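Substrate-binding protein (Synechococcus sp., PDB 6WPN) probably binds a sugar or oligosaccharide in the periplasm and hands it to an ABC-type importer, as related solute-binding proteins do. Local coordinates at residues A[47-52]-A[59-64]; A[85-90]-A[316-321]; A[122-127]-A[135-140]; A[300-305]-A[320-325]. All blocks are in the same frame, centred on the assembly; numbering follows the deposited sequence.

Contact 1 of 4, residues A[47-52]-A[59-64]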
loop_
_atom_site.group_PDB
_atom_site.type_symbol
_atom_site.label_atom_id
_atom_site.label_comp_id
_atom_site.label_asym_id
_atom_site.label_seq_id
_atom_site.Cartn_x
_atom_site.Cartn_y
_atom_site.Cartn_z
ATOM N N ASP A 47 4.188 1.262 24.423
ATOM C CA ASP A 47 4.945 2.360 25.015
ATOM C C ASP A 47 4.346 3.722 24.672
ATOM O O ASP A 47 4.172 4.566 25.559
ATOM C CB ASP A 47 6.407 2.298 24.575
ATOM C CG ASP A 47 7.290 3.235 25.380
ATOM O OD1 ASP A 47 7.596 2.905 26.546
ATOM O OD2 ASP A 47 7.669 4.306 24.854
ATOM N N VAL A 48 4.061 3.971 23.389
ATOM C CA VAL A 48 3.596 5.295 22.972
ATOM C C VAL A 48 2.238 5.608 23.594
ATOM O O VAL A 48 2.008 6.715 24.101
ATOM C CB VAL A 48 3.570 5.413 21.434
ATOM C CG1 VAL A 48 2.644 4.384 20.801
ATOM C CG2 VAL A 48 3.166 6.821 21.027
ATOM N N LEU A 49 1.306 4.653 23.543
ATOM C CA LEU A 49 0.021 4.856 24.201
ATOM C C LEU A 49 0.200 4.970 25.707
ATOM O O LEU A 49 -0.516 5.731 26.370
ATOM C CB LEU A 49 -0.942 3.725 23.851
ATOM C CG LEU A 49 -1.297 3.584 22.370
ATOM C CD1 LEU A 49 -2.382 2.538 22.198
ATOM C CD2 LEU A 49 -1.717 4.918 21.759
ATOM N N GLY A 50 1.135 4.198 26.268
ATOM C CA GLY A 50 1.485 4.377 27.670
ATOM C C GLY A 50 1.954 5.789 27.965
ATOM O O GLY A 50 1.549 6.398 28.956
ATOM N N SER A 51 2.832 6.321 27.108
ATOM C CA SER A 51 3.255 7.711 27.250
ATOM C C SER A 51 2.063 8.654 27.153
ATOM O O SER A 51 1.948 9.600 27.939
ATOM C CB SER A 51 4.304 8.058 26.196
ATOM O OG SER A 51 5.444 7.228 26.325
ATOM N N TRP A 52 1.164 8.409 26.197
ATOM C CA TRP A 52 -0.050 9.211 26.098
ATOM C C TRP A 52 -0.860 9.147 27.387
ATOM O O TRP A 52 -1.325 10.177 27.891
ATOM C CB TRP A 52 -0.893 8.745 24.913
ATOM C CG TRP A 52 -2.253 9.356 24.927
ATOM C CD1 TRP A 52 -3.377 8.839 25.507
ATOM C CD2 TRP A 52 -2.634 10.621 24.374
ATOM N NE1 TRP A 52 -4.437 9.694 25.334
ATOM C CE2 TRP A 52 -4.010 10.797 24.642
ATOM C CE3 TRP A 52 -1.950 11.619 23.670
ATOM C CZ2 TRP A 52 -4.712 11.926 24.231
ATOM C CZ3 TRP A 52 -2.651 12.742 23.262
ATOM C CH2 TRP A 52 -4.018 12.886 23.543
ATOM N N ALA A 59 -8.038 11.088 29.271
ATOM C CA ALA A 59 -8.485 10.497 28.015
ATOM C C ALA A 59 -7.609 9.275 27.734
ATOM O O ALA A 59 -6.806 9.245 26.800
ATOM C CB ALA A 59 -8.428 11.503 26.862
ATOM N N LEU A 60 -7.776 8.246 28.563
ATOM C CA LEU A 60 -7.037 7.004 28.387
ATOM C C LEU A 60 -7.451 6.328 27.088
ATOM O O LEU A 60 -8.614 6.382 26.685
ATOM C CB LEU A 60 -7.281 6.073 29.573
ATOM C CG LEU A 60 -6.913 6.664 30.936
ATOM C CD1 LEU A 60 -7.363 5.749 32.064
ATOM C CD2 LEU A 60 -5.416 6.933 31.018
ATOM N N VAL A 61 -6.488 5.703 26.420
ATOM C CA VAL A 61 -6.710 5.104 25.110
ATOM C C VAL A 61 -6.941 3.610 25.271
ATOM O O VAL A 61 -6.175 2.923 25.958
ATOM C CB VAL A 61 -5.530 5.381 24.164
ATOM C CG1 VAL A 61 -5.645 4.535 22.906
ATOM C CG2 VAL A 61 -5.493 6.855 23.803
ATOM N N ARG A 62 -8.011 3.113 24.656
ATOM C CA ARG A 62 -8.260 1.683 24.506
ATOM C C ARG A 62 -8.055 1.338 23.033
ATOM O O ARG A 62 -8.822 1.781 22.171
ATOM C CB ARG A 62 -9.661 1.302 24.986
ATOM C CG ARG A 62 -9.893 1.383 26.503
ATOM C CD ARG A 62 -9.159 0.273 27.280
ATOM N NE ARG A 62 -7.910 0.721 27.900
ATOM C CZ ARG A 62 -7.842 1.362 29.066
ATOM N NH1 ARG A 62 -8.951 1.633 29.741
ATOM N NH2 ARG A 62 -6.667 1.731 29.560
ATOM N N TRP A 63 -7.016 0.558 22.753
ATOM C CA TRP A 63 -6.549 0.284 21.400
ATOM C C TRP A 63 -7.130 -1.024 20.874
ATOM O O TRP A 63 -7.096 -2.047 21.565
ATOM C CB TRP A 63 -5.022 0.219 21.391
ATOM C CG TRP A 63 -4.408 -0.294 20.131
ATOM C CD1 TRP A 63 -4.782 -0.010 18.853
ATOM C CD2 TRP A 63 -3.310 -1.207 20.034
ATOM N NE1 TRP A 63 -3.977 -0.680 17.966
ATOM C CE2 TRP A 63 -3.067 -1.424 18.667
ATOM C CE3 TRP A 63 -2.504 -1.856 20.975
ATOM C CZ2 TRP A 63 -2.051 -2.265 18.214
ATOM C CZ3 TRP A 63 -1.497 -2.690 20.526
ATOM C CH2 TRP A 63 -1.278 -2.888 19.158
ATOM N N THR A 64 -7.656 -0.986 19.648
ATOM C CA THR A 64 -8.132 -2.172 18.944
ATOM C C THR A 64 -7.556 -2.165 17.534
ATOM O O THR A 64 -7.642 -1.151 16.833
ATOM C CB THR A 64 -9.665 -2.238 18.885
ATOM O OG1 THR A 64 -10.161 -1.178 18.058
ATOM C CG2 THR A 64 -10.275 -2.114 20.279
#

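Contact 2 of 4, residues A[85-90]-A[316-321]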
loop_
_atom_site.group_PDB
_atom_site.type_symbol
_atom_site.label_atom_id
_atom_site.label_comp_id
_atom_site.label_asym_id
_atom_site.label_seq_id
_atom_site.Cartn_x
_atom_site.Cartn_y
_atom_site.Cartn_z
ATOM N N PRO A 85 -15.571 5.247 17.253
ATOM C CA PRO A 85 -14.208 5.468 17.743
ATOM C C PRO A 85 -13.794 6.913 17.530
ATOM O O PRO A 85 -14.392 7.655 16.749
ATOM C CB PRO A 85 -13.363 4.507 16.901
ATOM C CG PRO A 85 -14.172 4.293 15.662
ATOM C CD PRO A 85 -15.605 4.348 16.087
ATOM N N ASP A 86 -12.759 7.316 18.259
ATOM C CA ASP A 86 -12.335 8.708 18.206
ATOM C C ASP A 86 -11.252 8.968 17.164
ATOM O O ASP A 86 -11.284 10.005 16.493
ATOM C CB ASP A 86 -11.864 9.147 19.594
ATOM C CG ASP A 86 -12.959 9.011 20.644
ATOM O OD1 ASP A 86 -12.856 8.114 21.506
ATOM O OD2 ASP A 86 -13.940 9.783 20.587
ATOM N N VAL A 87 -10.307 8.044 16.997
ATOM C CA VAL A 87 -9.288 8.131 15.955
ATOM C C VAL A 87 -9.290 6.825 15.179
ATOM O O VAL A 87 -9.188 5.745 15.772
ATOM C CB VAL A 87 -7.880 8.405 16.523
ATOM C CG1 VAL A 87 -6.870 8.468 15.399
ATOM C CG2 VAL A 87 -7.856 9.698 17.321
ATOM N N VAL A 88 -9.406 6.919 13.860
ATOM C CA VAL A 88 -9.461 5.748 13.000
ATOM C C VAL A 88 -8.323 5.829 11.996
ATOM O O VAL A 88 -8.063 6.890 11.417
ATOM C CB VAL A 88 -10.816 5.626 12.275
ATOM C CG1 VAL A 88 -10.887 4.323 11.502
ATOM C CG2 VAL A 88 -11.940 5.700 13.268
ATOM N N ASN A 89 -7.664 4.697 11.779
ATOM C CA ASN A 89 -6.561 4.588 10.834
ATOM C C ASN A 89 -7.112 4.251 9.452
ATOM O O ASN A 89 -7.772 3.221 9.277
ATOM C CB ASN A 89 -5.575 3.522 11.308
ATOM C CG ASN A 89 -4.435 3.314 10.352
ATOM O OD1 ASN A 89 -3.944 2.200 10.204
ATOM N ND2 ASN A 89 -3.997 4.385 9.700
ATOM N N LEU A 90 -6.841 5.115 8.476
ATOM C CA LEU A 90 -7.396 4.960 7.141
ATOM C C LEU A 90 -6.290 5.080 6.102
ATOM O O LEU A 90 -5.149 5.431 6.409
ATOM C CB LEU A 90 -8.476 6.016 6.860
ATOM C CG LEU A 90 -9.699 6.071 7.774
ATOM C CD1 LEU A 90 -10.685 7.099 7.248
ATOM C CD2 LEU A 90 -10.347 4.712 7.893
ATOM N N GLU A 316 -5.726 15.771 19.420
ATOM C CA GLU A 316 -4.488 15.760 20.194
ATOM C C GLU A 316 -3.809 14.396 20.135
ATOM O O GLU A 316 -2.581 14.311 20.022
ATOM C CB GLU A 316 -4.767 16.155 21.645
ATOM C CG GLU A 316 -5.247 17.586 21.825
ATOM C CD GLU A 316 -4.795 18.196 23.144
ATOM O OE1 GLU A 316 -3.837 18.999 23.125
ATOM O OE2 GLU A 316 -5.379 17.853 24.200
ATOM N N LEU A 317 -4.593 13.315 20.200
ATOM C CA LEU A 317 -4.008 11.982 20.118
ATOM C C LEU A 317 -3.410 11.731 18.741
ATOM O O LEU A 317 -2.293 11.215 18.630
ATOM C CB LEU A 317 -5.055 10.923 20.455
ATOM C CG LEU A 317 -4.647 9.461 20.232
ATOM C CD1 LEU A 317 -3.442 9.089 21.095
ATOM C CD2 LEU A 317 -5.817 8.532 20.515
ATOM N N ALA A 318 -4.129 12.105 17.680
ATOM C CA ALA A 318 -3.602 11.916 16.334
ATOM C C ALA A 318 -2.332 12.733 16.121
ATOM O O ALA A 318 -1.411 12.287 15.426
ATOM C CB ALA A 318 -4.662 12.280 15.294
ATOM N N LEU A 319 -2.269 13.937 16.701
ATOM C CA LEU A 319 -1.053 14.744 16.611
ATOM C C LEU A 319 0.085 14.144 17.431
ATOM O O LEU A 319 1.248 14.193 17.014
ATOM C CB LEU A 319 -1.333 16.179 17.061
ATOM C CG LEU A 319 -2.223 17.030 16.152
ATOM C CD1 LEU A 319 -2.669 18.301 16.859
ATOM C CD2 LEU A 319 -1.482 17.365 14.875
ATOM N N PHE A 320 -0.228 13.575 18.598
ATOM C CA PHE A 320 0.801 12.939 19.416
ATOM C C PHE A 320 1.380 11.713 18.723
ATOM O O PHE A 320 2.598 11.503 18.736
ATOM C CB PHE A 320 0.233 12.566 20.787
ATOM C CG PHE A 320 1.221 11.876 21.691
ATOM C CD1 PHE A 320 2.182 12.602 22.377
ATOM C CD2 PHE A 320 1.173 10.501 21.871
ATOM C CE1 PHE A 320 3.084 11.969 23.215
ATOM C CE2 PHE A 320 2.071 9.863 22.708
ATOM C CZ PHE A 320 3.030 10.598 23.380
ATOM N N LEU A 321 0.522 10.886 18.123
ATOM C CA LEU A 321 1.007 9.689 17.447
ATOM C C LEU A 321 1.852 10.034 16.232
ATOM O O LEU A 321 2.699 9.235 15.820
ATOM C CB LEU A 321 -0.170 8.808 17.028
ATOM C CG LEU A 321 -0.893 8.043 18.136
ATOM C CD1 LEU A 321 -2.179 7.424 17.606
ATOM C CD2 LEU A 321 0.013 6.980 18.740
#

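Contact 3 of 4, residues A[122-127]-A[135-140]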
loop_
_atom_site.group_PDB
_atom_site.type_symbol
_atom_site.label_atom_id
_atom_site.label_comp_id
_atom_site.label_asym_id
_atom_site.label_seq_id
_atom_site.Cartn_x
_atom_site.Cartn_y
_atom_site.Cartn_z
ATOM N N SER A 122 3.293 17.317 0.339
ATOM C CA SER A 122 2.686 16.442 -0.660
ATOM C C SER A 122 1.760 15.418 -0.018
ATOM O O SER A 122 0.720 15.068 -0.587
ATOM C CB SER A 122 3.776 15.733 -1.459
ATOM O OG SER A 122 4.729 15.152 -0.586
ATOM N N VAL A 123 2.123 14.917 1.160
ATOM C CA VAL A 123 1.319 13.890 1.809
ATOM C C VAL A 123 0.248 14.484 2.722
ATOM O O VAL A 123 -0.784 13.845 2.959
ATOM C CB VAL A 123 2.232 12.920 2.578
ATOM C CG1 VAL A 123 1.415 11.901 3.374
ATOM C CG2 VAL A 123 3.193 12.254 1.635
ATOM N N TRP A 124 0.463 15.699 3.233
ATOM C CA TRP A 124 -0.564 16.357 4.032
ATOM C C TRP A 124 -1.760 16.736 3.172
ATOM O O TRP A 124 -2.911 16.587 3.596
ATOM C CB TRP A 124 0.012 17.601 4.716
ATOM C CG TRP A 124 -1.022 18.414 5.452
ATOM C CD1 TRP A 124 -1.790 19.418 4.935
ATOM C CD2 TRP A 124 -1.389 18.300 6.834
ATOM N NE1 TRP A 124 -2.621 19.925 5.904
ATOM C CE2 TRP A 124 -2.393 19.258 7.080
ATOM C CE3 TRP A 124 -0.968 17.482 7.887
ATOM C CZ2 TRP A 124 -2.980 19.421 8.334
ATOM C CZ3 TRP A 124 -1.556 17.644 9.132
ATOM C CH2 TRP A 124 -2.549 18.607 9.343
ATOM N N GLU A 125 -1.501 17.212 1.957
ATOM C CA GLU A 125 -2.535 17.621 1.016
ATOM C C GLU A 125 -3.203 16.438 0.329
ATOM O O GLU A 125 -4.165 16.634 -0.421
ATOM C CB GLU A 125 -1.932 18.567 -0.028
ATOM C CG GLU A 125 -1.283 19.813 0.568
ATOM C CD GLU A 125 -2.280 20.872 0.994
ATOM O OE1 GLU A 125 -2.117 21.417 2.104
ATOM O OE2 GLU A 125 -3.234 21.147 0.233
ATOM N N ALA A 126 -2.734 15.219 0.580
ATOM C CA ALA A 126 -3.329 14.004 0.038
ATOM C C ALA A 126 -4.636 13.615 0.730
ATOM O O ALA A 126 -5.018 12.438 0.691
ATOM C CB ALA A 126 -2.326 12.849 0.118
ATOM N N ALA A 127 -5.307 14.563 1.382
ATOM C CA ALA A 127 -6.589 14.308 2.032
ATOM C C ALA A 127 -7.598 15.398 1.675
ATOM O O ALA A 127 -8.121 15.437 0.559
ATOM C CB ALA A 127 -6.416 14.221 3.540
ATOM N N ILE A 135 -9.634 15.942 6.245
ATOM C CA ILE A 135 -10.321 14.846 6.919
ATOM C C ILE A 135 -9.372 13.888 7.623
ATOM O O ILE A 135 -9.841 12.989 8.340
ATOM C CB ILE A 135 -11.178 14.042 5.920
ATOM C CG1 ILE A 135 -10.265 13.479 4.825
ATOM C CG2 ILE A 135 -12.274 14.915 5.336
ATOM C CD1 ILE A 135 -10.878 12.388 4.002
ATOM N N ALA A 136 -8.063 14.041 7.451
ATOM C CA ALA A 136 -7.146 13.082 8.045
ATOM C C ALA A 136 -5.785 13.723 8.256
ATOM O O ALA A 136 -5.411 14.678 7.569
ATOM C CB ALA A 136 -7.010 11.826 7.176
ATOM N N ILE A 137 -5.058 13.180 9.220
ATOM C CA ILE A 137 -3.680 13.567 9.497
ATOM C C ILE A 137 -2.773 12.463 8.966
ATOM O O ILE A 137 -3.021 11.284 9.257
ATOM C CB ILE A 137 -3.452 13.786 11.005
ATOM C CG1 ILE A 137 -4.233 15.008 11.484
ATOM C CG2 ILE A 137 -1.966 13.939 11.316
ATOM C CD1 ILE A 137 -4.319 15.119 12.989
ATOM N N PRO A 138 -1.744 12.787 8.188
ATOM C CA PRO A 138 -0.857 11.735 7.680
ATOM C C PRO A 138 -0.084 11.083 8.811
ATOM O O PRO A 138 0.363 11.746 9.749
ATOM C CB PRO A 138 0.082 12.483 6.721
ATOM C CG PRO A 138 -0.590 13.779 6.449
ATOM C CD PRO A 138 -1.385 14.113 7.669
ATOM N N TRP A 139 0.062 9.765 8.717
ATOM C CA TRP A 139 0.836 9.017 9.695
ATOM C C TRP A 139 2.125 8.540 9.036
ATOM O O TRP A 139 3.027 9.341 8.790
ATOM C CB TRP A 139 0.016 7.853 10.252
ATOM C CG TRP A 139 0.637 7.188 11.438
ATOM C CD1 TRP A 139 1.808 7.524 12.051
ATOM C CD2 TRP A 139 0.132 6.047 12.138
ATOM N NE1 TRP A 139 2.061 6.667 13.095
ATOM C CE2 TRP A 139 1.043 5.752 13.170
ATOM C CE3 TRP A 139 -1.009 5.249 11.995
ATOM C CZ2 TRP A 139 0.851 4.692 14.055
ATOM C CZ3 TRP A 139 -1.200 4.197 12.879
ATOM C CH2 TRP A 139 -0.274 3.929 13.893
ATOM N N TYR A 140 2.235 7.250 8.756
ATOM C CA TYR A 140 3.414 6.709 8.100
ATOM C C TYR A 140 3.088 6.305 6.667
ATOM O O TYR A 140 1.938 6.343 6.222
ATOM C CB TYR A 140 3.969 5.509 8.870
ATOM C CG TYR A 140 3.076 4.293 8.853
ATOM C CD1 TYR A 140 2.039 4.155 9.762
ATOM C CD2 TYR A 140 3.284 3.270 7.936
ATOM C CE1 TYR A 140 1.230 3.037 9.755
ATOM C CE2 TYR A 140 2.473 2.148 7.921
ATOM C CZ TYR A 140 1.454 2.038 8.832
ATOM O OH TYR A 140 0.654 0.923 8.819
#

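Contact 4 of 4, residues A[300-305]-A[320-325]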
loop_
_atom_site.group_PDB
_atom_site.type_symbol
_atom_site.label_atom_id
_atom_site.label_comp_id
_atom_site.label_asym_id
_atom_site.label_seq_id
_atom_site.Cartn_x
_atom_site.Cartn_y
_atom_site.Cartn_z
HETATM N N MSE A 300 -0.719 5.990 4.994
HETATM C CA MSE A 300 -1.548 5.680 6.152
HETATM C C MSE A 300 -1.876 6.957 6.916
HETATM O O MSE A 300 -0.984 7.746 7.220
HETATM C CB MSE A 300 -0.843 4.682 7.068
HETATM C CG MSE A 300 -0.463 3.394 6.374
HETATM SE SE MSE A 300 -2.004 2.527 5.563
HETATM C CE MSE A 300 -3.029 2.140 7.175
ATOM N N THR A 301 -3.156 7.164 7.223
ATOM C CA THR A 301 -3.607 8.389 7.869
ATOM C C THR A 301 -4.432 8.060 9.105
ATOM O O THR A 301 -4.793 6.908 9.362
ATOM C CB THR A 301 -4.442 9.262 6.923
ATOM O OG1 THR A 301 -5.619 8.549 6.527
ATOM C CG2 THR A 301 -3.638 9.627 5.686
ATOM N N LEU A 302 -4.717 9.100 9.882
ATOM C CA LEU A 302 -5.555 9.002 11.067
ATOM C C LEU A 302 -6.681 10.014 10.935
ATOM O O LEU A 302 -6.425 11.185 10.642
ATOM C CB LEU A 302 -4.743 9.257 12.339
ATOM C CG LEU A 302 -3.669 8.208 12.626
ATOM C CD1 LEU A 302 -2.951 8.529 13.924
ATOM C CD2 LEU A 302 -4.265 6.803 12.655
ATOM N N ALA A 303 -7.923 9.568 11.133
ATOM C CA ALA A 303 -9.091 10.420 10.961
ATOM C C ALA A 303 -9.948 10.401 12.221
ATOM O O ALA A 303 -9.872 9.478 13.038
ATOM C CB ALA A 303 -9.926 9.989 9.748
ATOM N N VAL A 304 -10.774 11.435 12.363
ATOM C CA VAL A 304 -11.663 11.587 13.513
ATOM C C VAL A 304 -13.116 11.541 13.046
ATOM O O VAL A 304 -13.594 12.489 12.404
ATOM C CB VAL A 304 -11.371 12.894 14.269
ATOM C CG1 VAL A 304 -12.280 13.020 15.492
ATOM C CG2 VAL A 304 -9.910 12.964 14.668
ATOM N N PRO A 305 -13.856 10.477 13.359
ATOM C CA PRO A 305 -15.263 10.400 12.940
ATOM C C PRO A 305 -16.080 11.564 13.478
ATOM O O PRO A 305 -15.842 12.056 14.583
ATOM C CB PRO A 305 -15.728 9.066 13.532
ATOM C CG PRO A 305 -14.467 8.253 13.621
ATOM C CD PRO A 305 -13.403 9.235 14.009
ATOM N N PHE A 320 -0.228 13.575 18.598
ATOM C CA PHE A 320 0.801 12.939 19.416
ATOM C C PHE A 320 1.380 11.713 18.723
ATOM O O PHE A 320 2.598 11.503 18.736
ATOM C CB PHE A 320 0.233 12.566 20.787
ATOM C CG PHE A 320 1.221 11.876 21.691
ATOM C CD1 PHE A 320 2.182 12.602 22.377
ATOM C CD2 PHE A 320 1.173 10.501 21.871
ATOM C CE1 PHE A 320 3.084 11.969 23.215
ATOM C CE2 PHE A 320 2.071 9.863 22.708
ATOM C CZ PHE A 320 3.030 10.598 23.380
ATOM N N LEU A 321 0.522 10.886 18.123
ATOM C CA LEU A 321 1.007 9.689 17.447
ATOM C C LEU A 321 1.852 10.034 16.232
ATOM O O LEU A 321 2.699 9.235 15.820
ATOM C CB LEU A 321 -0.170 8.808 17.028
ATOM C CG LEU A 321 -0.893 8.043 18.136
ATOM C CD1 LEU A 321 -2.179 7.424 17.606
ATOM C CD2 LEU A 321 0.013 6.980 18.740
ATOM N N THR A 322 1.641 11.211 15.650
ATOM C CA THR A 322 2.307 11.602 14.418
ATOM C C THR A 322 3.313 12.731 14.620
ATOM O O THR A 322 3.692 13.392 13.649
ATOM C CB THR A 322 1.268 12.003 13.371
ATOM O OG1 THR A 322 0.539 13.143 13.841
ATOM C CG2 THR A 322 0.299 10.860 13.122
ATOM N N ASN A 323 3.778 12.956 15.847
ATOM C CA ASN A 323 4.763 14.008 16.048
ATOM C C ASN A 323 6.139 13.511 15.611
ATOM O O ASN A 323 6.291 12.394 15.106
ATOM C CB ASN A 323 4.771 14.482 17.504
ATOM C CG ASN A 323 5.258 13.419 18.481
ATOM O OD1 ASN A 323 5.725 12.348 18.090
ATOM N ND2 ASN A 323 5.152 13.720 19.766
ATOM N N GLY A 324 7.163 14.338 15.836
ATOM C CA GLY A 324 8.501 13.988 15.381
ATOM C C GLY A 324 9.050 12.764 16.089
ATOM O O GLY A 324 9.571 11.842 15.455
ATOM N N THR A 325 8.948 12.743 17.419
ATOM C CA THR A 325 9.587 11.692 18.203
ATOM C C THR A 325 8.930 10.342 17.952
ATOM O O THR A 325 9.617 9.334 17.746
ATOM C CB THR A 325 9.518 12.032 19.691
ATOM O OG1 THR A 325 10.166 13.287 19.930
ATOM C CG2 THR A 325 10.187 10.940 20.518
#

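Contact 1 of 4, residues A[47-52]-A[59-64]
Leu-49 and Trp-52 of helix 47-52 face Val-61 and Trp-63 of strand 61-64, the two axes running nearly antiparallel (159°) and approaching to 9.5 Å, the spacing of a helix laid on a sheet. Leu-49 puts CD1 between the strand's inward side chains: it lies 3.6 Å from CB of Trp-63 and 3.9 Å from CG1 of Val-61, crossing both side chains at about a right angle. A leucine suits this place because its branched end can touch two strand residues at once. Helix 42-55 and strands 30-35 and 61-66 form a right-handed beta-alpha-beta crossover, the two strands being parallel neighbours, as is common in the alpha/beta lobes of periplasmic binding proteins. Trp-52 serves the turn between helix and strand. With CG anti to the backbone N (chi1 169°), its indole reaches forward along the chain to Ala-59, where NE1 donates to the backbone O of Ala-59 over 2.8 Å. The bond is fairly straight (161° at the hydrogen), and the oxygen sits at the indole edge, close to the ring plane. The same ring meets Val-61, whose CG2 is 3.4 Å from Trp-52 CD1. A phenylalanine in place of Trp-52 would probably leave the buried carbonyl of Ala-59 without its indole donor and the turn less firmly tied to the helix. His-56 also stacks with the indole, and Leu-317 of helix 311-321 packs against it. The indole N-H of Trp-63 is bonded to Thr-34.

Contact 2 of 4, residues A[85-90]-A[316-321]
Val-87 and Leu-317 meet through single methyl groups, CG2 of the valine lying 4.0 Å from CD2 of the leucine, and their side chains cross obliquely. Both residues point their CB toward the other segment. The two valine branches divide the helix surface between them. CG2 goes to Leu-317, whereas CG1, anti to the backbone N (chi1 179°), is directed at the next residue of the helix and stands 4.4 Å from CB of Ala-318. Beta-branched valine is well suited to a strand that must offer a broad, short apolar surface. Leucine reaches across from the helix with its longer arm, and alanine, with a single methyl, lets the backbones come close: the CA atoms of Val-87 and Ala-318 are 6.8 Å apart. Strand 87-90 lies in the sheet between strands 30-35 and 295-303, and helix 311-321 covers one face of it. Val-87 therefore also touches Leu-32 and Leu-302 on its neighbouring strands, while Leu-317 also touches Trp-52 of helix 42-55. Polar groups of strand 87-90 are met within the sheet, as where Asn-89 gives its ND2 to the carbonyl O of Thr-301. Across the contact itself only methyl groups meet, all on buried residues, so attraction here rests on dispersion and the exclusion of water, which fixes spacing but imposes little directional constraint.

Contact 3 of 4, residues A[122-127]-A[135-140]
Ile-135, the first residue of its segment to touch Ala-127, offers CG1 at 4.1 Å from the alanine CB. That branch stands between the backbone N and the carbonyl carbon (chi1 60°), and from there it reaches the alanine, while the isoleucine also packs on Ala-95 and Ala-99 of helix 92-99. Next comes Ala-136, whose CB is 4.4 Å from CB of Ala-127; with methyls on both sides the two chains can draw together. Ile-137 follows, its CG2 4.3 Å from CZ3 of Trp-124. Here strand 137-149 runs antiparallel to strand 295-303, Ile-137 pairing with Leu-302. The short helix 121-124 and the turn after it cover one face of the lobe's sheet, opposite to the one on which Ile-137 meets helix 311-321. Pro-138 makes the largest share of the contact from this segment. Its ring is wedged between two residues: CB is 3.6 Å from CG1 of Val-123, and the two side chains slide past each other in opposite directions, while CD comes to 3.4 Å from CE3 of Trp-124. The indole is brought beside the proline, meeting it obliquely, by a chi1 of 174°, which sets CG anti to the backbone N. Replacing Pro-138 by a glycine would probably open a gap between Val-123 and the indole of Trp-124, leaving that ring more room to turn. A rigid, compact apolar ring suits this slot, and its CG rests 3.5 Å from the carbonyl O of Val-123. The carbonyl O of Trp-124 is hydrogen-bonded to NE2 of Gln-134.

Contact 4 of 4, residues A[300-305]-A[320-325]
The end of helix 311-321, where the chain turns into helix 324-334, meets strand 295-303 of the central sheet at Leu-302. Leu-302 points its CB toward the helix end and touches two consecutive residues with a single methyl. CD1 lies 3.9 Å from CD1 of Leu-321, the two side chains crossing at about a right angle, and 4.1 Å from CG2 of Thr-322, alongside which it runs in the opposite direction. An extended leucine suits the wide spacing here, the CA atoms of Leu-302 and Thr-322 being 8.9 Å apart. Thr-322, the first residue to leave helical geometry, has two sides to satisfy. With chi1 at 63° its OG1 sits between the backbone N and the carbonyl carbon, and CG2 is left to face the leucine. The hydroxyl is hydrogen-bonded to Tyr-119 OH and to the carbonyl O of Ala-318 in the last turn of the helix, so a buried polar atom is provided for while the methyl joins the apolar layer. One residue later, Asn-323 N-caps the following helix, its OD1 accepting from the backbone N of Asn-326. Leu-302 also packs on Asn-89 and Trp-139 of the strands beside its own. A helix packed against a mixed sheet, and ending in a capped turn to the next helix, fits the layered alpha/beta lobe of a periplasmic solute-binding protein.

Overall arrangement
From the N terminus, contact 1 comes first, closing the short turn between helix 42-55 and strand 61-66. Strand 87-90 then opens contact 2, which is completed only after more than two hundred residues, when helix 311-321 returns to it. Within that long excursion contact 3 opens and closes, tying the short helix 121-124 to the start of strand 137-149. Contact 4 begins inside the excursion, on strand 295-303, and ends on the same helix end as contact 2, sharing Phe-320 and Leu-321. All four reach one mixed sheet. Helix 311-321 links them: it packs on Trp-52 and Val-48 of contact 1 and on Ile-137 of contact 3.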